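Local coordinates for regulator of G-protein signaling 16 (Mus musculus, PDB 3C7L), which speeds GTP hydrolysis by G protein alpha subunits, driving them into the inactive GDP-bound form and so damping receptor signalling, notably in phototransduction, at residues 18-22 with 124-128; 50-55 with 108-112. One frame throughout, in Å; residues are numbered along the deposited sequence.

Interaction 1: residues 18-22 with 124-128; sequences WRESF and YPRFL
Phe22 lies over one face of the Tyr124 ring, CD1 standing 3.5 Å above its plane and offset toward the rim, while the carbonyl oxygen of Trp18 and a water meet the ring in plane at its edge. The two aromatic planes meet obliquely, at 38°, and Phe22 CB adds a CH-pi contact 4.2 Å from the Tyr124 ring centroid. A second, looser aromatic meeting brings Trp18 CE3 to the edge of the Phe127 ring, 4.4 Å from CE2. With CG anti to the backbone N (chi1 164°), Tyr124 reaches across to helix 15-20, where its OH donates to Trp18 O at 2.6 Å, in the carbonyl plane. The same OH accepts from the water, which also donates to Arg19 O, so the second carbonyl is reached only through the water. Beside it, Leu128 CD1 rests 3.9 Å from Arg19 CB. A phenylalanine in place of Tyr124 would probably leave Trp18 O without this donor and the water with only Arg19 of the two partners described. Leu25 of helix 22-25 touches Trp18, Tyr124 and Phe127, extending the apolar patch that joins the N-terminal helix 15-20 to the C-terminal part of helix 109-128. Donor to one carbonyl and acceptor from the water, the buried phenol has its oxygen satisfied on both counts, which is likely to fix the rotation of the hydroxyl.

Interaction 2: residues 50-55 with 108-112; sequences FWLACE and FDVAQ
The backbones of helix 45-57 and the start of helix 109-128 come nearest at Trp51 and Gln112, whose CA atoms are 5.8 Å apart, and diverge to 7.0 Å between the CA atoms of Cys54 and Phe108. Gln112 has the largest share of the contact. Its side chain leaves with CG anti to the backbone N (chi1 174°) and stays extended, which lays it across the indole of Trp51 and takes the amide to Glu55. NE2 sits 3.3 Å above one face of the Trp51 ring, offset toward the rim, with the amide plane turned 69° from the indole. That nitrogen also donates to Glu55 OE1 at 3.0 Å (N-H...O 157°), meeting the carboxylate on its anti side and well out of its plane. Glu55 CG lies over the same indole face, and the bend at chi2 turns the carboxylate back toward NE2. Both helices belong to the all-helical RGS domain, and here the second starts just after Phe108, with Gln112 N bonded back to Phe108 O. Deeper in, Phe50 points the edge of its ring at the Ala111-Gln112 peptide, and its CZ packs 3.8 Å from Ala111 CB. Cys54 SG lies over a face of Phe50, toward the rim, and makes an oblique sulfur-aromatic contact with Phe108, 5.2 Å from that ring's centroid. Ile73 of helix 63-78 touches both Phe50 and Phe108, while Phe57 meets the Phe108 ring edge-to-face.

Helix 109-128 is common to both contacts: its first turn takes part in interaction 2 and its C-terminal part in interaction 1. The centres lie about 19 Å apart and their nearest atoms about 6 Å, so the two do not touch. Met119, midway along that helix, is touched by Phe22 of interaction 1 and by Trp51 of interaction 2, giving an indirect link. The centre of interaction 2 lies about 5 Å, that of interaction 1 about 15 Å, from the centre of the chain. In sequence, the 50-55 and 108-112 pairing falls wholly between the partners of interaction 1. In space, helix 109-128 runs from near the chain centre out to the region of the N-terminal helix.

Interaction 1: residues 18-22 with 124-128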
loop_
_atom_site.group_PDB
_atom_site.type_symbol
_atom_site.label_atom_id
_atom_site.label_comp_id
_atom_site.label_asym_id
_atom_site.label_seq_id
_atom_site.Cartn_x
_atom_site.Cartn_y
_atom_site.Cartn_z
ATOM N N TRP A 18 -15.653 6.920 3.517
ATOM C CA TRP A 18 -14.642 5.979 3.993
ATOM C C TRP A 18 -15.188 4.568 4.198
ATOM O O TRP A 18 -14.456 3.588 4.031
ATOM C CB TRP A 18 -14.016 6.453 5.310
ATOM C CG TRP A 18 -13.405 7.819 5.292
ATOM C CD1 TRP A 18 -13.341 8.691 4.244
ATOM C CD2 TRP A 18 -12.841 8.500 6.416
ATOM N NE1 TRP A 18 -12.780 9.882 4.650
ATOM C CE2 TRP A 18 -12.466 9.789 5.982
ATOM C CE3 TRP A 18 -12.622 8.145 7.755
ATOM C CZ2 TRP A 18 -11.888 10.729 6.841
ATOM C CZ3 TRP A 18 -12.047 9.079 8.609
ATOM C CH2 TRP A 18 -11.688 10.354 8.149
ATOM N N ARG A 19 -16.454 4.444 4.586
ATOM C CA ARG A 19 -16.996 3.102 4.764
ATOM C C ARG A 19 -17.746 2.605 3.533
ATOM O O ARG A 19 -18.099 1.434 3.451
ATOM C CB ARG A 19 -17.868 3.018 6.022
ATOM C CG ARG A 19 -19.020 3.975 6.086
ATOM C CD ARG A 19 -19.422 4.196 7.542
ATOM N NE ARG A 19 -20.838 3.944 7.771
ATOM C CZ ARG A 19 -21.821 4.519 7.088
ATOM N NH1 ARG A 19 -21.551 5.388 6.125
ATOM N NH2 ARG A 19 -23.079 4.214 7.361
ATOM N N GLU A 20 -17.982 3.489 2.568
ATOM C CA GLU A 20 -18.651 3.072 1.338
ATOM C C GLU A 20 -17.616 2.469 0.390
ATOM O O GLU A 20 -17.937 1.606 -0.429
ATOM C CB GLU A 20 -19.313 4.254 0.629
ATOM C CG GLU A 20 -20.508 4.862 1.325
ATOM C CD GLU A 20 -21.150 5.946 0.476
ATOM O OE1 GLU A 20 -20.402 6.745 -0.122
ATOM O OE2 GLU A 20 -22.398 6.008 0.413
ATOM N N SER A 21 -16.374 2.936 0.503
ATOM C CA SER A 21 -15.298 2.464 -0.363
ATOM C C SER A 21 -13.912 2.671 0.222
ATOM O O SER A 21 -13.573 3.769 0.653
ATOM C CB SER A 21 -15.369 3.184 -1.711
ATOM O OG SER A 21 -14.203 2.935 -2.476
ATOM N N PHE A 22 -13.103 1.619 0.216
ATOM C CA PHE A 22 -11.742 1.711 0.727
ATOM C C PHE A 22 -10.964 2.740 -0.107
ATOM O O PHE A 22 -10.070 3.429 0.395
ATOM C CB PHE A 22 -11.079 0.329 0.662
ATOM C CG PHE A 22 -9.741 0.256 1.350
ATOM C CD1 PHE A 22 -9.508 0.952 2.534
ATOM C CD2 PHE A 22 -8.721 -0.529 0.827
ATOM C CE1 PHE A 22 -8.276 0.867 3.186
ATOM C CE2 PHE A 22 -7.484 -0.620 1.472
ATOM C CZ PHE A 22 -7.262 0.079 2.652
ATOM N N TYR A 124 -8.877 -2.797 7.751
ATOM C CA TYR A 124 -9.790 -1.732 7.330
ATOM C C TYR A 124 -11.119 -1.855 8.077
ATOM O O TYR A 124 -11.582 -0.891 8.685
ATOM C CB TYR A 124 -9.979 -1.787 5.807
ATOM C CG TYR A 124 -11.160 -1.021 5.235
ATOM C CD1 TYR A 124 -11.362 0.338 5.516
ATOM C CD2 TYR A 124 -12.043 -1.649 4.355
ATOM C CE1 TYR A 124 -12.419 1.048 4.924
ATOM C CE2 TYR A 124 -13.093 -0.954 3.762
ATOM C CZ TYR A 124 -13.275 0.390 4.047
ATOM O OH TYR A 124 -14.304 1.057 3.432
ATOM N N PRO A 125 -11.751 -3.039 8.045
ATOM C CA PRO A 125 -13.018 -3.190 8.762
ATOM C C PRO A 125 -12.862 -2.979 10.268
ATOM O O PRO A 125 -13.769 -2.467 10.915
ATOM C CB PRO A 125 -13.440 -4.615 8.420
ATOM C CG PRO A 125 -12.923 -4.776 7.033
ATOM C CD PRO A 125 -11.532 -4.186 7.145
ATOM N N ARG A 126 -11.724 -3.372 10.833
ATOM C CA ARG A 126 -11.528 -3.179 12.266
ATOM C C ARG A 126 -11.328 -1.697 12.580
ATOM O O ARG A 126 -11.710 -1.219 13.652
ATOM C CB ARG A 126 -10.349 -4.022 12.785
ATOM C CG ARG A 126 -10.685 -5.512 12.854
ATOM C CD ARG A 126 -9.611 -6.368 13.511
ATOM N NE ARG A 126 -8.390 -6.479 12.717
ATOM C CZ ARG A 126 -7.308 -5.730 12.894
ATOM N NH1 ARG A 126 -7.284 -4.800 13.841
ATOM N NH2 ARG A 126 -6.238 -5.925 12.134
ATOM N N PHE A 127 -10.743 -0.969 11.635
ATOM C CA PHE A 127 -10.524 0.467 11.805
ATOM C C PHE A 127 -11.872 1.162 11.895
ATOM O O PHE A 127 -12.060 2.080 12.702
ATOM C CB PHE A 127 -9.758 1.052 10.606
ATOM C CG PHE A 127 -9.823 2.565 10.517
ATOM C CD1 PHE A 127 -9.231 3.362 11.493
ATOM C CD2 PHE A 127 -10.493 3.185 9.462
ATOM C CE1 PHE A 127 -9.302 4.756 11.425
ATOM C CE2 PHE A 127 -10.570 4.581 9.384
ATOM C CZ PHE A 127 -9.973 5.365 10.367
ATOM N N LEU A 128 -12.803 0.733 11.049
ATOM C CA LEU A 128 -14.134 1.330 11.020
ATOM C C LEU A 128 -14.914 1.069 12.298
ATOM O O LEU A 128 -15.821 1.825 12.641
ATOM C CB LEU A 128 -14.921 0.806 9.818
ATOM C CG LEU A 128 -14.323 1.143 8.448
ATOM C CD1 LEU A 128 -15.198 0.528 7.354
ATOM C CD2 LEU A 128 -14.225 2.658 8.275
HETATM O O HOH W 1 -16.336 -0.317 2.146
#

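Interaction 2: residues 50-55 with 108-112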
loop_
_atom_site.group_PDB
_atom_site.type_symbol
_atom_site.label_atom_id
_atom_site.label_comp_id
_atom_site.label_asym_id
_atom_site.label_seq_id
_atom_site.Cartn_x
_atom_site.Cartn_y
_atom_site.Cartn_z
ATOM N N PHE A 50 3.210 1.378 1.338
ATOM C CA PHE A 50 3.542 0.725 0.081
ATOM C C PHE A 50 2.477 1.015 -0.974
ATOM O O PHE A 50 2.803 1.338 -2.116
ATOM C CB PHE A 50 3.668 -0.788 0.293
ATOM C CG PHE A 50 3.762 -1.575 -0.983
ATOM C CD1 PHE A 50 4.775 -1.321 -1.902
ATOM C CD2 PHE A 50 2.836 -2.571 -1.268
ATOM C CE1 PHE A 50 4.862 -2.049 -3.087
ATOM C CE2 PHE A 50 2.913 -3.299 -2.441
ATOM C CZ PHE A 50 3.929 -3.040 -3.356
ATOM N N TRP A 51 1.207 0.899 -0.589
ATOM C CA TRP A 51 0.109 1.148 -1.519
ATOM C C TRP A 51 0.213 2.566 -2.072
ATOM O O TRP A 51 0.156 2.774 -3.280
ATOM C CB TRP A 51 -1.242 0.958 -0.817
ATOM C CG TRP A 51 -2.427 0.954 -1.751
ATOM C CD1 TRP A 51 -2.985 -0.129 -2.361
ATOM C CD2 TRP A 51 -3.181 2.093 -2.189
ATOM N NE1 TRP A 51 -4.042 0.261 -3.153
ATOM C CE2 TRP A 51 -4.181 1.620 -3.066
ATOM C CE3 TRP A 51 -3.104 3.470 -1.926
ATOM C CZ2 TRP A 51 -5.104 2.475 -3.683
ATOM C CZ3 TRP A 51 -4.025 4.321 -2.539
ATOM C CH2 TRP A 51 -5.009 3.817 -3.406
ATOM N N LEU A 52 0.377 3.542 -1.189
ATOM C CA LEU A 52 0.496 4.939 -1.605
ATOM C C LEU A 52 1.727 5.168 -2.489
ATOM O O LEU A 52 1.696 5.994 -3.403
ATOM C CB LEU A 52 0.575 5.853 -0.382
ATOM C CG LEU A 52 -0.648 5.926 0.537
ATOM C CD1 LEU A 52 -0.244 6.585 1.838
ATOM C CD2 LEU A 52 -1.768 6.709 -0.128
ATOM N N ALA A 53 2.807 4.443 -2.218
ATOM C CA ALA A 53 4.029 4.587 -3.006
ATOM C C ALA A 53 3.807 4.075 -4.423
ATOM O O ALA A 53 4.380 4.604 -5.377
ATOM C CB ALA A 53 5.174 3.827 -2.346
ATOM N N CYS A 54 2.974 3.044 -4.557
ATOM C CA CYS A 54 2.662 2.473 -5.862
ATOM C C CYS A 54 1.833 3.458 -6.679
ATOM O O CYS A 54 1.997 3.562 -7.892
ATOM C CB CYS A 54 1.874 1.169 -5.710
ATOM S SG CYS A 54 2.834 -0.227 -5.086
ATOM N N GLU A 55 0.936 4.171 -6.003
ATOM C CA GLU A 55 0.079 5.156 -6.650
ATOM C C GLU A 55 0.867 6.320 -7.241
ATOM O O GLU A 55 0.548 6.806 -8.325
ATOM C CB GLU A 55 -0.951 5.693 -5.657
ATOM C CG GLU A 55 -2.041 4.709 -5.308
ATOM C CD GLU A 55 -2.806 4.229 -6.525
ATOM O OE1 GLU A 55 -2.490 3.140 -7.040
ATOM O OE2 GLU A 55 -3.709 4.954 -6.981
ATOM N N PHE A 108 4.373 -3.612 -10.032
ATOM C CA PHE A 108 3.904 -3.869 -8.673
ATOM C C PHE A 108 2.426 -4.235 -8.510
ATOM O O PHE A 108 1.954 -4.397 -7.384
ATOM C CB PHE A 108 4.200 -2.643 -7.808
ATOM C CG PHE A 108 5.652 -2.257 -7.774
ATOM C CD1 PHE A 108 6.581 -3.050 -7.115
ATOM C CD2 PHE A 108 6.089 -1.088 -8.394
ATOM C CE1 PHE A 108 7.920 -2.683 -7.069
ATOM C CE2 PHE A 108 7.426 -0.714 -8.353
ATOM C CZ PHE A 108 8.344 -1.512 -7.690
ATOM N N ASP A 109 1.695 -4.368 -9.613
ATOM C CA ASP A 109 0.266 -4.690 -9.551
ATOM C C ASP A 109 -0.145 -5.841 -8.634
ATOM O O ASP A 109 -1.026 -5.677 -7.783
ATOM C CB ASP A 109 -0.273 -4.956 -10.958
ATOM C CG ASP A 109 -0.576 -3.682 -11.715
ATOM O OD1 ASP A 109 0.067 -2.646 -11.430
ATOM O OD2 ASP A 109 -1.449 -3.720 -12.607
ATOM N N VAL A 110 0.475 -7.002 -8.792
ATOM C CA VAL A 110 0.102 -8.135 -7.960
ATOM C C VAL A 110 0.420 -7.873 -6.489
ATOM O O VAL A 110 -0.400 -8.157 -5.617
ATOM C CB VAL A 110 0.795 -9.429 -8.438
ATOM C CG1 VAL A 110 0.339 -10.605 -7.600
ATOM C CG2 VAL A 110 0.453 -9.680 -9.901
ATOM N N ALA A 111 1.597 -7.316 -6.219
ATOM C CA ALA A 111 1.995 -7.009 -4.846
ATOM C C ALA A 111 1.043 -5.996 -4.214
ATOM O O ALA A 111 0.621 -6.170 -3.073
ATOM C CB ALA A 111 3.419 -6.463 -4.816
ATOM N N GLN A 112 0.707 -4.942 -4.956
ATOM C CA GLN A 112 -0.189 -3.908 -4.443
ATOM C C GLN A 112 -1.569 -4.484 -4.135
ATOM O O GLN A 112 -2.183 -4.141 -3.123
ATOM C CB GLN A 112 -0.298 -2.748 -5.449
ATOM C CG GLN A 112 -1.321 -1.674 -5.059
ATOM C CD GLN A 112 -1.266 -0.443 -5.955
ATOM O OE1 GLN A 112 -0.862 -0.521 -7.115
ATOM N NE2 GLN A 112 -1.690 0.700 -5.420
#